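Local coordinates for intracellular protein transport protein USO1 (Saccharomyces cerevisiae S288c, PDB 6LSU), which is required for protein transport from the ER to the Golgi, acting as a membrane tether whose globular head is built of ARM repeats, at residues Glu235-Ile240 and Ser258-Ile263; Thr194-Leu199 and Glu231-Arg236; Ser239-Glu244 and Leu251-Cys256; Leu112-Tyr117 and Leu214-Asn219; His285-Pro290 and Thr309-Val314. All blocks are in the same frame, centred on the assembly; numbering follows the deposited sequence.

Interaction 1: residues Glu235-Ile240 and Ser258-Ile263; sequences ERLFSI and SLINNI
Leu237 and Phe238 on helix 233-244 meet Leu259, Ile260 and Ile263 on helix 251-264, two antiparallel helices of ARM 4. The axes of the two short segments are 10.8 Å apart with their directions 159° from one another, and side chains alone make the contact. The aliphatic part centres on Leu237, whose CG stands anti to its carbonyl carbon (chi1 -71°). CD1 makes the nearer contacts: it lies 3.5 Å from Leu259 CD2 and 3.7 Å from Ile260 CG1, while Leu237 CD2 also reaches Leu259 CD2. Farther along, Leu237 CD1 approaches Ile263 CD1 at 4.5 Å. The side chains of Leu237 and Leu259 cross at about a right angle. The aromatic part is a CH-pi contact: Ile260 CD1 sits over one face of the Phe238 ring, 4.2 Å from its centroid and 27° off the normal. Within 235-240, Glu235 O accepts hydrogen bonds from Ser239 OG (2.6 Å) and Ser239 N, which reach it from opposite faces of its carbonyl plane. Around the contact, Leu259 also packs on Leu214 and Met215 of helix 204-218, and Phe238 on Asn279. With no hydrogen bond between the segments and all five touching residues buried, cohesion here rests on shape and the hydrophobic effect, which holds the helix pair together without fixing it by directional bonds.

Interaction 2: residues Thr194-Leu199 and Glu231-Arg236; sequences TMVSLL and ENIFER
The guanidinium of Arg236, lying against Val196, is held at two of its nitrogens: NE gives a weak hydrogen bond to Glu231 O, 3.4 Å long with an N-H...O angle of 157°, and NH1 forms a salt bridge with OD2 of Asp200. Over one face of the flat group stands Val196 CG1, 3.4 Å from Arg236 NE. The arginine gets there by an extended run from CG to NE, its CD anti to CA (chi2 -173°), and this chain crosses the valine at about a right angle. On the way Arg236 CD passes Leu199 CD1 at 4.0 Å. The contact joins consecutive repeats of the ARM solenoid: helix 191-198 belongs to ARM 3 and helix 233-244 to ARM 4, with Glu231 in the turn just before the latter. An alanine at Arg236 would probably leave Asp200 without its charged mate and Val196 CG1 facing a gap where the guanidinium had been. The other methyl of the valine, CG2, rests on Glu231 CB at 3.6 Å, the two side chains meeting at a slant. Ile233 adds longer apolar contacts, its CG1 4.4 Å from Leu199 CD1. Ser197 OG bonds to Ser193 O in its own helix, and Glu231 OE2 has a weak hydrogen bond with Ser193 OG.

Interaction 3: residues Ser239-Glu244 and Leu251-Cys256; sequences SIIEEE and LVVNDC
An antiparallel helical hairpin of ARM 4 packs together here: residues 239-244 of helix 233-244 lie against residues 251-256 of helix 251-264, with a short connection between them. The segment axes lie 9.4 Å apart at 162°, and the backbones come nearest at Ile241 and Val253, whose CA atoms are 5.3 Å apart. Cys256 is divided between two isoleucines. Its CB meets Ile241 CG1 at 3.5 Å, while SG, anti to the carbonyl carbon (chi1 -74°), turns to Ile240 CG2 at 3.8 Å. The same Ile240 CG2 also touches Val252 CG1, 4.0 Å away, the two side chains crossing at about a right angle. Through these side chains the two helices of the ARM 4 hairpin pack near their connection. Val253 uses both methyls: CG1 faces Ile241 CG2 at 4.2 Å, again with side chains crossing near a right angle, and CG2 lies as close, 4.2 Å, to Glu244 CB. Glu244 thus contributes its aliphatic stem to the hairpin and sends its carboxylate to a salt bridge with Arg207 of helix 204-218. Ile241 also packs on Leu286 of helix 280-287, and Cys256 on Ile211.

Interaction 4: residues Leu112-Tyr117 and Leu214-Asn219; sequences LQNGKY and LMAVVN
This is a loop-to-helix contact, partly buried, in which the connection following helix 103-112 folds against the C-terminal end of helix 204-218 in ARM 3. Asn114 fits its amide over the last turn: ND2 lies 3.7 Å from Ala216 CA, and OD1 approaches Asn219 CB at 3.3 Å. The amides of Asn114 and Asn219 stand 72° apart, and although OD1 of Asn114 is 3.4 Å from ND2 of Asn219, the angle is too poor for a hydrogen bond. Asn114 ND2 bonds to Ser110 O, within its own part of the chain, and Asn114 O accepts a bond from Asn262 ND2. In this way a loop remote in sequence packs on helix 204-218 of ARM 3 and bonds to helix 251-264 of ARM 4. An alanine at Asn114 would probably leave Ser110 O without this donor and open a gap beside Ala216 and Asn219. Deeper in, Tyr117 and Met215 reach toward each other tip to tip, OH to SD at 3.6 Å. The methionine chain bends at its last torsion (chi3 57°), bringing CE to the edge of the tyrosine ring, 4.2 Å from Tyr117 CE1. The methyl also touches Asn114 CB, at 4.0 Å from Met215 CE.

Interaction 5: residues His285-Pro290 and Thr309-Val314; sequences HLLSEP and TALDIV
The backbones of 285-290, which runs on from helix 280-287, and 309-314, within helix 301-317, come nearest at Leu287 and Ala310, with CA atoms 7.0 Å apart. Leu287 spans that distance, its CG anti to the carbonyl carbon (chi1 -76°), and its two methyls part company. CD2 settles on Ala310 CB at 3.7 Å and also meets Leu311 CD2 at 3.9 Å. CD1 goes to Val314 CG2, 4.0 Å away, one turn farther along the helix. The leucine chain meets both Leu311 and Val314 at a slant. Leu286 adds a looser touch, its CD2 4.4 Å from Ala310 CB. Both helices lie in ARM 5, and the next layers close over them: Leu311 and Val314 also pack on helix 354-366, while Leu287 reaches Val340. No hydrogen bond links the segments and every touching residue is buried, so the contact implies purely hydrophobic cohesion, without directional bonds across the pair.

In the fold
Interactions 1 and 3 hold the same pair, helices 233-244 and 251-264 of ARM 4, at successive levels, and both are buried and apolar. Interaction 5 repeats that chemistry in ARM 5, joined to interaction 1 where Ile313 packs on Ile260. Interactions 2 and 4 are only partly buried and more polar. Interaction 2 bridges ARM 3 and ARM 4 through a charged side chain, and Leu199 continues its apolar side to Ile240. Interaction 4 brings in a loop remote in sequence, with the Asn114 amide bonded to Ser110 rather than across the contact; Asn262 ties it to interaction 1. Interactions 2 and 5 are about 21 Å apart between centres and do not touch.

Interaction 1: residues Glu235-Ile240 and Ser258-Ile263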
# COMPACT_ATOMS: atom_id res chain seq x y z
N GLU A 235 -2.07 -7.34 24.18
CA GLU A 235 -1.67 -6.67 25.45
C GLU A 235 -0.15 -6.77 25.61
O GLU A 235 0.53 -5.73 25.88
CB GLU A 235 -2.40 -7.33 26.63
CG GLU A 235 -2.62 -6.42 27.82
CD GLU A 235 -3.84 -6.79 28.66
OE1 GLU A 235 -4.98 -6.41 28.28
OE2 GLU A 235 -3.65 -7.49 29.68
N ARG A 236 0.38 -7.97 25.40
CA ARG A 236 1.82 -8.28 25.57
C ARG A 236 2.64 -7.45 24.58
O ARG A 236 3.56 -6.72 25.00
CB ARG A 236 2.07 -9.77 25.33
CG ARG A 236 1.43 -10.68 26.37
CD ARG A 236 1.85 -12.12 26.16
NE ARG A 236 0.98 -13.07 26.84
CZ ARG A 236 1.32 -13.82 27.88
NH1 ARG A 236 2.54 -13.73 28.40
NH2 ARG A 236 0.44 -14.66 28.39
N LEU A 237 2.32 -7.55 23.29
CA LEU A 237 3.13 -6.94 22.21
C LEU A 237 3.13 -5.41 22.36
O LEU A 237 4.22 -4.84 22.21
CB LEU A 237 2.60 -7.40 20.84
CG LEU A 237 2.88 -8.87 20.51
CD1 LEU A 237 2.43 -9.22 19.10
CD2 LEU A 237 4.35 -9.20 20.68
N PHE A 238 1.98 -4.80 22.67
CA PHE A 238 1.87 -3.34 22.97
C PHE A 238 2.69 -2.92 24.20
O PHE A 238 3.29 -1.84 24.13
CB PHE A 238 0.42 -2.84 23.09
CG PHE A 238 -0.18 -2.49 21.74
CD1 PHE A 238 0.36 -1.46 20.99
CD2 PHE A 238 -1.20 -3.25 21.18
CE1 PHE A 238 -0.12 -1.18 19.73
CE2 PHE A 238 -1.69 -2.94 19.92
CZ PHE A 238 -1.14 -1.91 19.20
N SER A 239 2.84 -3.74 25.24
CA SER A 239 3.68 -3.35 26.41
C SER A 239 5.12 -3.41 25.96
O SER A 239 5.86 -2.50 26.31
CB SER A 239 3.48 -4.16 27.64
OG SER A 239 2.26 -4.87 27.55
N ILE A 240 5.50 -4.42 25.17
CA ILE A 240 6.91 -4.53 24.67
C ILE A 240 7.19 -3.27 23.84
O ILE A 240 8.20 -2.63 24.06
CB ILE A 240 7.13 -5.83 23.88
CG1 ILE A 240 6.82 -7.06 24.72
CG2 ILE A 240 8.56 -5.85 23.34
CD1 ILE A 240 6.97 -8.36 23.97
N SER A 258 5.00 -6.36 13.11
CA SER A 258 4.99 -7.35 12.00
C SER A 258 4.19 -8.57 12.47
O SER A 258 3.41 -9.16 11.67
CB SER A 258 6.38 -7.72 11.64
OG SER A 258 6.52 -7.73 10.25
N LEU A 259 4.38 -8.96 13.73
CA LEU A 259 3.63 -10.09 14.32
C LEU A 259 2.15 -9.68 14.49
O LEU A 259 1.26 -10.45 14.05
CB LEU A 259 4.29 -10.53 15.64
CG LEU A 259 3.50 -11.56 16.42
CD1 LEU A 259 3.25 -12.79 15.55
CD2 LEU A 259 4.19 -11.91 17.73
N ILE A 260 1.86 -8.50 15.02
CA ILE A 260 0.44 -8.03 15.07
C ILE A 260 -0.15 -8.12 13.66
O ILE A 260 -1.33 -8.49 13.55
CB ILE A 260 0.31 -6.62 15.65
CG1 ILE A 260 0.83 -6.52 17.07
CG2 ILE A 260 -1.16 -6.17 15.59
CD1 ILE A 260 0.55 -5.13 17.70
N ASN A 261 0.63 -7.78 12.65
CA ASN A 261 0.14 -7.77 11.26
C ASN A 261 -0.21 -9.20 10.85
O ASN A 261 -1.31 -9.38 10.33
CB ASN A 261 1.16 -7.09 10.32
CG ASN A 261 0.65 -6.97 8.90
OD1 ASN A 261 0.49 -8.00 8.23
ND2 ASN A 261 0.38 -5.75 8.48
N ASN A 262 0.68 -10.16 11.06
CA ASN A 262 0.49 -11.56 10.62
C ASN A 262 -0.67 -12.21 11.40
O ASN A 262 -1.32 -13.12 10.83
CB ASN A 262 1.76 -12.39 10.79
CG ASN A 262 2.85 -12.07 9.79
OD1 ASN A 262 2.59 -11.64 8.67
ND2 ASN A 262 4.09 -12.30 10.17
N ILE A 263 -0.94 -11.80 12.65
CA ILE A 263 -2.08 -12.38 13.43
C ILE A 263 -3.43 -11.86 12.89
O ILE A 263 -4.44 -12.59 13.14
CB ILE A 263 -1.91 -12.07 14.93
CG1 ILE A 263 -0.67 -12.73 15.52
CG2 ILE A 263 -3.15 -12.41 15.72
CD1 ILE A 263 -0.18 -12.03 16.77

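Interaction 2: residues Thr194-Leu199 and Glu231-Arg236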
# COMPACT_ATOMS: atom_id res chain seq x y z
N THR A 194 2.71 -21.71 25.55
CA THR A 194 4.07 -21.74 26.13
C THR A 194 4.93 -20.73 25.39
O THR A 194 5.47 -19.90 26.09
CB THR A 194 4.68 -23.15 26.10
OG1 THR A 194 3.83 -24.00 26.86
CG2 THR A 194 6.08 -23.19 26.67
N MET A 195 5.01 -20.83 24.04
CA MET A 195 5.65 -19.84 23.12
C MET A 195 5.23 -18.41 23.47
O MET A 195 6.12 -17.56 23.73
CB MET A 195 5.23 -20.10 21.68
CG MET A 195 6.32 -20.63 20.83
SD MET A 195 5.77 -20.48 19.10
CE MET A 195 6.49 -22.02 18.51
N VAL A 196 3.93 -18.15 23.51
CA VAL A 196 3.45 -16.78 23.87
C VAL A 196 4.06 -16.40 25.23
O VAL A 196 4.49 -15.21 25.39
CB VAL A 196 1.91 -16.69 23.86
CG1 VAL A 196 1.46 -15.35 24.42
CG2 VAL A 196 1.34 -16.93 22.48
N SER A 197 4.21 -17.36 26.14
CA SER A 197 4.72 -17.09 27.52
C SER A 197 6.19 -16.70 27.47
O SER A 197 6.59 -15.89 28.37
CB SER A 197 4.48 -18.24 28.46
OG SER A 197 3.09 -18.59 28.48
N LEU A 198 6.96 -17.18 26.48
CA LEU A 198 8.39 -16.75 26.29
C LEU A 198 8.49 -15.21 26.27
O LEU A 198 9.49 -14.69 26.68
CB LEU A 198 8.97 -17.36 25.03
CG LEU A 198 9.07 -18.88 24.98
CD1 LEU A 198 9.44 -19.31 23.58
CD2 LEU A 198 10.10 -19.40 26.00
N LEU A 199 7.42 -14.48 25.89
CA LEU A 199 7.34 -12.99 25.84
C LEU A 199 7.45 -12.40 27.24
O LEU A 199 7.78 -11.22 27.29
CB LEU A 199 6.04 -12.52 25.20
CG LEU A 199 5.91 -12.77 23.71
CD1 LEU A 199 4.55 -12.36 23.19
CD2 LEU A 199 6.99 -12.03 22.99
N GLU A 231 -4.33 -16.13 23.45
CA GLU A 231 -3.25 -16.06 24.48
C GLU A 231 -2.99 -14.60 24.90
O GLU A 231 -1.89 -14.31 25.46
CB GLU A 231 -1.99 -16.74 23.95
CG GLU A 231 -2.16 -18.24 23.77
CD GLU A 231 -2.70 -18.94 25.01
OE1 GLU A 231 -2.30 -18.53 26.15
OE2 GLU A 231 -3.53 -19.88 24.86
N ASN A 232 -3.96 -13.72 24.68
CA ASN A 232 -3.91 -12.32 25.18
C ASN A 232 -2.61 -11.69 24.69
O ASN A 232 -1.90 -11.05 25.50
CB ASN A 232 -4.06 -12.27 26.71
CG ASN A 232 -4.00 -10.85 27.24
OD1 ASN A 232 -4.81 -10.00 26.88
ND2 ASN A 232 -3.01 -10.58 28.07
N ILE A 233 -2.31 -11.87 23.40
CA ILE A 233 -1.00 -11.46 22.80
C ILE A 233 -0.95 -9.93 22.52
O ILE A 233 0.15 -9.35 22.75
CB ILE A 233 -0.69 -12.30 21.57
CG1 ILE A 233 0.74 -12.05 21.09
CG2 ILE A 233 -1.71 -12.08 20.47
CD1 ILE A 233 1.28 -13.15 20.22
N PHE A 234 -2.04 -9.29 22.07
CA PHE A 234 -2.09 -7.84 21.77
C PHE A 234 -1.59 -7.02 22.97
O PHE A 234 -0.70 -6.13 22.77
CB PHE A 234 -3.47 -7.43 21.28
CG PHE A 234 -3.89 -8.21 20.06
CD1 PHE A 234 -2.94 -8.60 19.12
CD2 PHE A 234 -5.17 -8.66 19.90
CE1 PHE A 234 -3.31 -9.34 18.01
CE2 PHE A 234 -5.52 -9.45 18.82
CZ PHE A 234 -4.61 -9.75 17.85
N GLU A 235 -2.07 -7.34 24.18
CA GLU A 235 -1.67 -6.67 25.45
C GLU A 235 -0.15 -6.77 25.61
O GLU A 235 0.53 -5.73 25.88
CB GLU A 235 -2.40 -7.33 26.63
CG GLU A 235 -2.62 -6.42 27.82
CD GLU A 235 -3.84 -6.79 28.66
OE1 GLU A 235 -4.98 -6.41 28.28
OE2 GLU A 235 -3.65 -7.49 29.68
N ARG A 236 0.38 -7.97 25.40
CA ARG A 236 1.82 -8.28 25.57
C ARG A 236 2.64 -7.45 24.58
O ARG A 236 3.56 -6.72 25.00
CB ARG A 236 2.07 -9.77 25.33
CG ARG A 236 1.43 -10.68 26.37
CD ARG A 236 1.85 -12.12 26.16
NE ARG A 236 0.98 -13.07 26.84
CZ ARG A 236 1.32 -13.82 27.88
NH1 ARG A 236 2.54 -13.73 28.40
NH2 ARG A 236 0.44 -14.66 28.39

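Interaction 3: residues Ser239-Glu244 and Leu251-Cys256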
# COMPACT_ATOMS: atom_id res chain seq x y z
N SER A 239 2.84 -3.74 25.24
CA SER A 239 3.68 -3.35 26.41
C SER A 239 5.12 -3.41 25.96
O SER A 239 5.86 -2.50 26.31
CB SER A 239 3.48 -4.16 27.64
OG SER A 239 2.26 -4.87 27.55
N ILE A 240 5.50 -4.42 25.17
CA ILE A 240 6.91 -4.53 24.67
C ILE A 240 7.19 -3.27 23.84
O ILE A 240 8.20 -2.63 24.06
CB ILE A 240 7.13 -5.83 23.88
CG1 ILE A 240 6.82 -7.06 24.72
CG2 ILE A 240 8.56 -5.85 23.34
CD1 ILE A 240 6.97 -8.36 23.97
N ILE A 241 6.29 -2.93 22.89
CA ILE A 241 6.41 -1.72 22.04
C ILE A 241 6.59 -0.49 22.96
O ILE A 241 7.57 0.24 22.73
CB ILE A 241 5.22 -1.57 21.07
CG1 ILE A 241 5.22 -2.68 20.00
CG2 ILE A 241 5.20 -0.16 20.42
CD1 ILE A 241 3.92 -2.85 19.30
N GLU A 242 5.71 -0.26 23.95
CA GLU A 242 5.88 0.94 24.81
C GLU A 242 7.17 0.85 25.64
O GLU A 242 7.88 1.86 25.73
CB GLU A 242 4.69 1.29 25.70
CG GLU A 242 4.62 2.80 25.96
CD GLU A 242 4.91 3.78 24.80
OE1 GLU A 242 4.35 3.59 23.66
OE2 GLU A 242 5.69 4.74 25.03
N GLU A 243 7.50 -0.33 26.14
CA GLU A 243 8.75 -0.62 26.91
C GLU A 243 9.99 -0.31 26.03
O GLU A 243 10.97 0.27 26.57
CB GLU A 243 8.65 -2.06 27.41
CG GLU A 243 9.39 -2.35 28.68
CD GLU A 243 9.44 -3.86 28.94
OE1 GLU A 243 8.35 -4.52 28.86
OE2 GLU A 243 10.56 -4.37 29.12
N GLU A 244 9.96 -0.55 24.72
CA GLU A 244 11.16 -0.29 23.85
C GLU A 244 11.17 1.13 23.24
O GLU A 244 12.13 1.43 22.51
CB GLU A 244 11.23 -1.37 22.78
CG GLU A 244 11.60 -2.71 23.36
CD GLU A 244 13.01 -2.76 23.94
OE1 GLU A 244 13.95 -2.29 23.24
OE2 GLU A 244 13.17 -3.31 25.07
N LEU A 251 14.25 -2.60 15.72
CA LEU A 251 13.75 -3.83 15.07
C LEU A 251 12.68 -4.52 15.93
O LEU A 251 11.67 -5.00 15.32
CB LEU A 251 14.92 -4.75 14.77
CG LEU A 251 15.55 -4.56 13.41
CD1 LEU A 251 16.56 -5.70 13.20
CD2 LEU A 251 14.51 -4.56 12.32
N VAL A 252 12.85 -4.55 17.25
CA VAL A 252 11.91 -5.30 18.14
C VAL A 252 10.49 -4.77 17.92
O VAL A 252 9.57 -5.60 17.79
CB VAL A 252 12.34 -5.27 19.61
CG1 VAL A 252 11.33 -5.99 20.49
CG2 VAL A 252 13.69 -5.92 19.79
N VAL A 253 10.32 -3.45 17.83
CA VAL A 253 9.00 -2.83 17.51
C VAL A 253 8.53 -3.23 16.12
O VAL A 253 7.36 -3.52 15.98
CB VAL A 253 9.05 -1.30 17.67
CG1 VAL A 253 7.79 -0.65 17.16
CG2 VAL A 253 9.28 -0.97 19.12
N ASN A 254 9.44 -3.26 15.14
CA ASN A 254 9.13 -3.73 13.76
C ASN A 254 8.62 -5.18 13.84
O ASN A 254 7.56 -5.49 13.25
CB ASN A 254 10.38 -3.65 12.89
CG ASN A 254 10.07 -3.52 11.42
OD1 ASN A 254 10.89 -3.07 10.66
ND2 ASN A 254 8.89 -3.88 11.00
N ASP A 255 9.33 -6.02 14.59
CA ASP A 255 8.91 -7.44 14.84
C ASP A 255 7.53 -7.44 15.51
O ASP A 255 6.61 -8.01 14.95
CB ASP A 255 9.96 -8.22 15.62
CG ASP A 255 11.39 -8.12 15.06
OD1 ASP A 255 12.32 -8.18 15.86
OD2 ASP A 255 11.58 -8.00 13.82
N CYS A 256 7.37 -6.72 16.62
CA CYS A 256 6.07 -6.66 17.35
C CYS A 256 4.97 -6.26 16.38
O CYS A 256 3.98 -7.08 16.27
CB CYS A 256 6.13 -5.69 18.52
SG CYS A 256 7.08 -6.36 19.89

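Interaction 4: residues Leu112-Tyr117 and Leu214-Asn219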
# COMPACT_ATOMS: atom_id res chain seq x y z
N LEU A 112 12.49 -11.79 7.10
CA LEU A 112 12.24 -11.54 5.65
C LEU A 112 11.10 -12.46 5.16
O LEU A 112 10.21 -11.96 4.46
CB LEU A 112 13.50 -11.77 4.83
CG LEU A 112 14.63 -10.79 5.12
CD1 LEU A 112 15.80 -11.00 4.18
CD2 LEU A 112 14.14 -9.35 5.06
N GLN A 113 11.10 -13.71 5.59
CA GLN A 113 10.09 -14.73 5.16
C GLN A 113 8.69 -14.36 5.66
O GLN A 113 7.71 -14.92 5.12
CB GLN A 113 10.44 -16.16 5.65
CG GLN A 113 11.70 -16.74 5.02
CD GLN A 113 11.88 -18.21 5.32
OE1 GLN A 113 10.95 -18.93 5.70
NE2 GLN A 113 13.11 -18.67 5.16
N ASN A 114 8.55 -13.54 6.70
CA ASN A 114 7.23 -13.42 7.37
C ASN A 114 6.81 -11.97 7.61
O ASN A 114 5.71 -11.79 8.09
CB ASN A 114 7.18 -14.22 8.68
CG ASN A 114 7.71 -15.64 8.54
OD1 ASN A 114 7.02 -16.54 8.05
ND2 ASN A 114 8.93 -15.88 8.98
N GLY A 115 7.63 -10.98 7.24
CA GLY A 115 7.34 -9.56 7.54
C GLY A 115 7.85 -8.64 6.46
O GLY A 115 8.42 -9.17 5.47
N LYS A 116 7.65 -7.33 6.64
CA LYS A 116 8.11 -6.24 5.74
C LYS A 116 9.07 -5.40 6.56
O LYS A 116 8.66 -4.86 7.61
CB LYS A 116 6.96 -5.39 5.18
CG LYS A 116 5.88 -6.14 4.40
CD LYS A 116 4.95 -6.98 5.28
CE LYS A 116 4.23 -8.10 4.55
NZ LYS A 116 3.55 -9.01 5.51
N TYR A 117 10.34 -5.39 6.17
CA TYR A 117 11.43 -4.82 7.00
C TYR A 117 12.05 -3.65 6.23
O TYR A 117 11.74 -3.48 5.05
CB TYR A 117 12.31 -5.98 7.48
CG TYR A 117 11.79 -6.55 8.77
CD1 TYR A 117 10.73 -7.44 8.77
CD2 TYR A 117 12.30 -6.12 10.00
CE1 TYR A 117 10.20 -7.92 9.96
CE2 TYR A 117 11.79 -6.60 11.20
CZ TYR A 117 10.74 -7.51 11.17
OH TYR A 117 10.17 -8.06 12.27
N LEU A 214 7.29 -16.57 16.81
CA LEU A 214 5.83 -16.40 16.72
C LEU A 214 5.46 -15.89 15.32
O LEU A 214 4.48 -16.38 14.75
CB LEU A 214 5.41 -15.46 17.84
CG LEU A 214 5.28 -16.15 19.19
CD1 LEU A 214 5.27 -15.14 20.32
CD2 LEU A 214 4.00 -16.99 19.23
N MET A 215 6.23 -14.95 14.76
CA MET A 215 5.96 -14.46 13.39
C MET A 215 5.94 -15.65 12.43
O MET A 215 5.01 -15.70 11.60
CB MET A 215 7.03 -13.49 12.91
CG MET A 215 6.86 -12.06 13.39
SD MET A 215 8.34 -11.09 13.02
CE MET A 215 8.32 -11.40 11.25
N ALA A 216 6.94 -16.52 12.48
CA ALA A 216 7.14 -17.70 11.61
C ALA A 216 5.97 -18.65 11.73
O ALA A 216 5.54 -19.17 10.74
CB ALA A 216 8.38 -18.44 11.99
N VAL A 217 5.50 -18.88 12.93
CA VAL A 217 4.54 -19.97 13.20
C VAL A 217 3.12 -19.51 12.79
O VAL A 217 2.40 -20.33 12.13
CB VAL A 217 4.66 -20.43 14.66
CG1 VAL A 217 3.43 -21.15 15.12
CG2 VAL A 217 5.87 -21.31 14.83
N VAL A 218 2.71 -18.27 13.13
CA VAL A 218 1.35 -17.75 12.81
C VAL A 218 1.23 -17.41 11.31
O VAL A 218 0.12 -17.36 10.84
CB VAL A 218 0.94 -16.50 13.62
CG1 VAL A 218 1.25 -16.61 15.10
CG2 VAL A 218 1.56 -15.24 13.07
N ASN A 219 2.34 -17.15 10.60
CA ASN A 219 2.34 -16.79 9.16
C ASN A 219 1.61 -17.86 8.33
O ASN A 219 1.99 -19.04 8.46
CB ASN A 219 3.77 -16.62 8.63
CG ASN A 219 3.81 -16.01 7.25
OD1 ASN A 219 3.50 -14.83 7.10
ND2 ASN A 219 4.10 -16.84 6.25

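Interaction 5: residues His285-Pro290 and Thr309-Val314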
# COMPACT_ATOMS: atom_id res chain seq x y z
N HIS A 285 -2.20 5.77 20.19
CA HIS A 285 -1.19 6.46 21.04
C HIS A 285 0.18 6.40 20.32
O HIS A 285 0.97 7.41 20.38
CB HIS A 285 -1.16 5.84 22.43
CG HIS A 285 0.02 6.32 23.19
ND1 HIS A 285 0.03 7.60 23.74
CD2 HIS A 285 1.23 5.76 23.45
CE1 HIS A 285 1.20 7.80 24.31
NE2 HIS A 285 1.95 6.69 24.16
N LEU A 286 0.47 5.22 19.74
CA LEU A 286 1.71 4.91 18.97
C LEU A 286 1.76 5.70 17.65
O LEU A 286 2.78 6.28 17.38
CB LEU A 286 1.71 3.40 18.68
CG LEU A 286 2.86 2.90 17.82
CD1 LEU A 286 4.16 3.05 18.60
CD2 LEU A 286 2.64 1.47 17.38
N LEU A 287 0.65 5.75 16.89
CA LEU A 287 0.52 6.55 15.67
C LEU A 287 0.68 8.04 16.00
O LEU A 287 1.19 8.81 15.17
CB LEU A 287 -0.83 6.27 15.03
CG LEU A 287 -0.95 4.94 14.29
CD1 LEU A 287 -2.37 4.73 13.76
CD2 LEU A 287 0.03 4.93 13.14
N SER A 288 0.33 8.46 17.19
CA SER A 288 0.26 9.90 17.51
C SER A 288 1.63 10.38 18.01
O SER A 288 1.86 11.60 18.04
CB SER A 288 -0.84 10.23 18.50
OG SER A 288 -0.34 10.21 19.82
N GLU A 289 2.58 9.46 18.22
CA GLU A 289 3.93 9.82 18.69
C GLU A 289 4.60 10.94 17.89
O GLU A 289 5.19 11.85 18.46
CB GLU A 289 4.81 8.59 18.73
CG GLU A 289 4.99 8.10 20.14
CD GLU A 289 5.38 6.63 20.21
OE1 GLU A 289 4.73 5.86 21.05
OE2 GLU A 289 6.34 6.29 19.46
N PRO A 290 4.62 10.93 16.55
CA PRO A 290 5.36 11.96 15.83
C PRO A 290 4.83 13.40 16.00
O PRO A 290 5.54 14.28 15.63
CB PRO A 290 5.18 11.57 14.37
CG PRO A 290 4.75 10.14 14.42
CD PRO A 290 3.92 10.01 15.66
N THR A 309 3.96 0.24 8.99
CA THR A 309 3.43 -1.05 9.46
C THR A 309 2.22 -0.80 10.38
O THR A 309 1.15 -1.48 10.18
CB THR A 309 4.52 -1.89 10.12
OG1 THR A 309 5.67 -1.96 9.27
CG2 THR A 309 4.02 -3.30 10.40
N ALA A 310 2.35 0.12 11.34
CA ALA A 310 1.21 0.54 12.19
C ALA A 310 -0.02 0.97 11.35
O ALA A 310 -1.13 0.49 11.62
CB ALA A 310 1.67 1.62 13.14
N LEU A 311 0.17 1.83 10.36
CA LEU A 311 -0.89 2.31 9.44
C LEU A 311 -1.50 1.13 8.71
O LEU A 311 -2.74 1.16 8.51
CB LEU A 311 -0.35 3.37 8.49
CG LEU A 311 -0.10 4.74 9.14
CD1 LEU A 311 0.63 5.69 8.18
CD2 LEU A 311 -1.41 5.38 9.59
N ASP A 312 -0.68 0.14 8.35
CA ASP A 312 -1.13 -1.05 7.57
C ASP A 312 -2.08 -1.86 8.47
O ASP A 312 -3.11 -2.32 7.99
CB ASP A 312 0.04 -1.88 6.98
CG ASP A 312 0.74 -1.20 5.80
OD1 ASP A 312 0.17 -0.20 5.24
OD2 ASP A 312 1.85 -1.66 5.45
N ILE A 313 -1.80 -1.94 9.76
CA ILE A 313 -2.65 -2.70 10.70
C ILE A 313 -4.01 -2.03 10.70
O ILE A 313 -5.01 -2.77 10.52
CB ILE A 313 -2.02 -2.77 12.08
CG1 ILE A 313 -0.85 -3.75 12.13
CG2 ILE A 313 -3.08 -3.05 13.10
CD1 ILE A 313 0.15 -3.46 13.27
N VAL A 314 -4.08 -0.69 10.86
CA VAL A 314 -5.41 -0.03 10.70
C VAL A 314 -6.08 -0.47 9.40
O VAL A 314 -7.26 -0.89 9.47
CB VAL A 314 -5.33 1.50 10.79
CG1 VAL A 314 -6.70 2.11 10.69
CG2 VAL A 314 -4.66 1.96 12.10